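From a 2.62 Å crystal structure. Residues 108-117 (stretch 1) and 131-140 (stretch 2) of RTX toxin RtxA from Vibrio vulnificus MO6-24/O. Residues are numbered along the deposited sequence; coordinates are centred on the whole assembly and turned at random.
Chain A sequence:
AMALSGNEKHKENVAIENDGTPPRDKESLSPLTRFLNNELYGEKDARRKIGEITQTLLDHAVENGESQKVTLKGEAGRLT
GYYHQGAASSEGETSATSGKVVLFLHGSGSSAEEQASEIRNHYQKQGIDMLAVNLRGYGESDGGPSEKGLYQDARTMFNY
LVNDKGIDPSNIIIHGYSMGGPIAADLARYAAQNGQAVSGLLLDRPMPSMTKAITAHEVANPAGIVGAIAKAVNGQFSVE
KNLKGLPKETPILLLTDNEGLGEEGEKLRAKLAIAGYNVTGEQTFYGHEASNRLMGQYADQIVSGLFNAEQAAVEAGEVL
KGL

Stretch 1, residues 108-117: SGSSAEEQAS
Stretch 2, residues 131-140: LAVNLRGYGE

How does the strand that opens stretch 2 meet the helix of stretch 1? Residues 131-133 are extended, and side chains alternate along them: Leu131 (chi1 t, chi2 p) is out of reach, Ala132 (phi/psi -136/91) points its CB toward the helix, and Val133 (-122/133, chi1 t) points away. The helix, which begins at Ala112, presents Ala116, whose CB lies 4.1 Å from CB of Ala132. Two methyl groups make this buried apolar contact. Ala112, one turn earlier, also points toward stretch 2, with Ala112 CB 4.2 Å from Val133 C.

What fastens the start of the helix? Asn134 (-65/133) does, with CA 5.3 Å from CA of Ala112. Its CB points sideways, but chi1 of -78° (m) and chi2 of -62° bring the amide nearer. Ala112 N donates to Asn134 OD1 at 2.8 Å and 169°, nearly straight, while Asn134 ND2 donates to Glu113 OE1 at 2.9 Å and 155°. An asparagine amide suits this buried site because it offers an acceptor to a first-turn NH and a donor to a carboxylate. Glu113 reaches it with chi1 m, chi2 p and chi3 of 41°. Just before the helix, Ser111 (-58/153, chi1 p) is the N-cap, its OG accepting a weak bond from Glu114 N at 3.5 Å.

How does stretch 2 turn after Asn134? Leu135 to Tyr138 form a type II beta turn, closed by Tyr138 N donating to Leu135 O at 3.1 Å. Arg136 has phi/psi of -49/133 and Gly137 91/-1; at the latter angles a CB would jam against the carbonyl O of Arg136, so glycine fits. Neither residue reaches stretch 1, but the turn delivers Tyr138 (-119/144) with its CB toward it.

What do Tyr138 and Gly139 cover? With chi1 of -81° (m) and chi2 of -81°, the buried tyrosine extends along the loop before the helix. Its CD1 lies 3.7 Å from Ser110 O, and its OH lies 3.7 Å from Ser108 CA and 3.8 Å from Gly109 N, which sits at the ring edge. Gly139 (53/-115) packs its CA 3.9 Å from CB of Ser111; their CA atoms are 4.5 Å apart. A CB here would point toward stretch 1 and clash with Asn134 ND2 at 1.8 Å, so glycine leaves room for the amide. Glu140 makes no contact, and the whole interface buries 358 Å².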

# COMPACT_ATOMS: atom_id res chain seq x y z
N SER A 108 5.49 -0.92 -4.75
CA SER A 108 6.90 -1.17 -5.03
C SER A 108 7.52 -0.12 -5.93
O SER A 108 6.84 0.44 -6.79
CB SER A 108 7.04 -2.53 -5.71
OG SER A 108 8.40 -2.89 -5.82
N GLY A 109 8.82 0.10 -5.77
CA GLY A 109 9.63 0.74 -6.81
C GLY A 109 9.90 2.23 -6.66
O GLY A 109 10.66 2.79 -7.45
N SER A 110 9.29 2.87 -5.67
CA SER A 110 9.46 4.32 -5.46
C SER A 110 8.88 4.74 -4.14
O SER A 110 8.02 4.04 -3.60
CB SER A 110 8.77 5.12 -6.58
OG SER A 110 7.40 4.76 -6.70
N SER A 111 9.30 5.91 -3.66
CA SER A 111 8.82 6.46 -2.37
C SER A 111 7.33 6.62 -2.37
O SER A 111 6.72 6.83 -3.41
CB SER A 111 9.44 7.83 -2.09
OG SER A 111 9.21 8.73 -3.16
N ALA A 112 6.74 6.57 -1.19
CA ALA A 112 5.31 6.83 -1.02
C ALA A 112 4.96 8.26 -1.47
O ALA A 112 3.87 8.51 -2.01
CB ALA A 112 4.90 6.62 0.42
N GLU A 113 5.89 9.18 -1.23
CA GLU A 113 5.73 10.58 -1.62
C GLU A 113 5.28 10.66 -3.08
O GLU A 113 4.21 11.16 -3.40
CB GLU A 113 7.04 11.35 -1.42
CG GLU A 113 7.26 11.85 0.02
CD GLU A 113 7.45 10.73 1.03
OE1 GLU A 113 8.16 9.74 0.71
OE2 GLU A 113 6.90 10.84 2.15
N GLU A 114 6.09 10.06 -3.95
CA GLU A 114 5.81 10.01 -5.37
C GLU A 114 4.48 9.33 -5.63
O GLU A 114 3.66 9.84 -6.37
CB GLU A 114 6.91 9.25 -6.10
CG GLU A 114 8.29 9.88 -6.01
CD GLU A 114 8.35 11.26 -6.63
OE1 GLU A 114 7.85 11.45 -7.75
OE2 GLU A 114 8.90 12.17 -5.97
N GLN A 115 4.28 8.17 -5.01
CA GLN A 115 3.12 7.34 -5.33
C GLN A 115 1.82 7.97 -4.86
O GLN A 115 0.79 7.78 -5.47
CB GLN A 115 3.29 5.93 -4.74
CG GLN A 115 4.39 5.10 -5.40
CD GLN A 115 4.49 3.67 -4.89
OE1 GLN A 115 3.47 3.00 -4.73
NE2 GLN A 115 5.71 3.19 -4.66
N ALA A 116 1.88 8.75 -3.79
CA ALA A 116 0.67 9.38 -3.24
C ALA A 116 0.33 10.69 -3.94
O ALA A 116 -0.80 11.16 -3.86
CB ALA A 116 0.82 9.60 -1.74
N SER A 117 1.30 11.26 -4.66
CA SER A 117 1.20 12.64 -5.14
C SER A 117 0.07 12.81 -6.15
O SER A 117 -0.75 13.71 -6.03
CB SER A 117 2.52 13.09 -5.75
OG SER A 117 2.76 12.47 -6.99
N LEU A 131 -3.66 9.30 5.09
CA LEU A 131 -2.36 8.93 5.71
C LEU A 131 -1.44 8.28 4.69
O LEU A 131 -1.80 7.27 4.08
CB LEU A 131 -2.53 7.98 6.90
CG LEU A 131 -1.21 7.44 7.48
CD1 LEU A 131 -0.37 8.58 8.05
CD2 LEU A 131 -1.40 6.35 8.54
N ALA A 132 -0.24 8.83 4.55
CA ALA A 132 0.70 8.40 3.50
C ALA A 132 2.11 8.24 4.04
O ALA A 132 2.92 9.19 3.98
CB ALA A 132 0.67 9.38 2.35
N VAL A 133 2.41 7.03 4.48
CA VAL A 133 3.65 6.71 5.20
C VAL A 133 4.43 5.61 4.47
O VAL A 133 3.87 4.60 4.04
CB VAL A 133 3.34 6.25 6.63
CG1 VAL A 133 4.60 5.81 7.35
CG2 VAL A 133 2.66 7.37 7.38
N ASN A 134 5.74 5.84 4.32
CA ASN A 134 6.65 4.84 3.76
C ASN A 134 6.77 3.62 4.67
O ASN A 134 7.04 3.72 5.86
CB ASN A 134 8.05 5.43 3.59
CG ASN A 134 8.16 6.31 2.37
OD1 ASN A 134 7.99 5.87 1.24
ND2 ASN A 134 8.50 7.57 2.60
N LEU A 135 6.67 2.45 4.06
CA LEU A 135 7.10 1.20 4.68
C LEU A 135 8.60 1.23 4.88
O LEU A 135 9.31 2.01 4.23
CB LEU A 135 6.74 0.04 3.77
CG LEU A 135 5.26 0.00 3.38
CD1 LEU A 135 5.05 -0.81 2.12
CD2 LEU A 135 4.46 -0.55 4.55
N ARG A 136 9.11 0.37 5.76
CA ARG A 136 10.56 0.28 5.97
C ARG A 136 11.32 0.17 4.64
O ARG A 136 10.95 -0.62 3.77
CB ARG A 136 10.92 -0.91 6.84
CG ARG A 136 10.71 -2.25 6.17
CD ARG A 136 10.97 -3.36 7.15
NE ARG A 136 9.95 -3.41 8.18
CZ ARG A 136 10.01 -4.20 9.25
NH1 ARG A 136 9.04 -4.18 10.15
NH2 ARG A 136 11.03 -5.04 9.40
N GLY A 137 12.37 0.97 4.50
CA GLY A 137 13.28 0.88 3.35
C GLY A 137 12.86 1.77 2.19
O GLY A 137 13.56 1.85 1.18
N TYR A 138 11.74 2.47 2.38
CA TYR A 138 11.15 3.29 1.35
C TYR A 138 11.11 4.71 1.84
O TYR A 138 10.86 4.96 3.03
CB TYR A 138 9.73 2.81 1.06
CG TYR A 138 9.68 1.62 0.14
CD1 TYR A 138 9.78 1.79 -1.23
CD2 TYR A 138 9.51 0.33 0.64
CE1 TYR A 138 9.70 0.71 -2.09
CE2 TYR A 138 9.43 -0.76 -0.22
CZ TYR A 138 9.53 -0.57 -1.58
OH TYR A 138 9.47 -1.65 -2.45
N GLY A 139 11.31 5.65 0.91
CA GLY A 139 11.44 7.07 1.22
C GLY A 139 12.47 7.35 2.30
O GLY A 139 13.66 7.10 2.10
N GLU A 140 12.01 7.86 3.44
CA GLU A 140 12.89 8.23 4.55
C GLU A 140 12.71 7.30 5.76
O GLU A 140 13.22 7.58 6.85
CB GLU A 140 12.65 9.70 4.95
CG GLU A 140 13.60 10.71 4.32
CD GLU A 140 13.50 12.10 4.96
OE1 GLU A 140 12.37 12.54 5.28
OE2 GLU A 140 14.55 12.76 5.15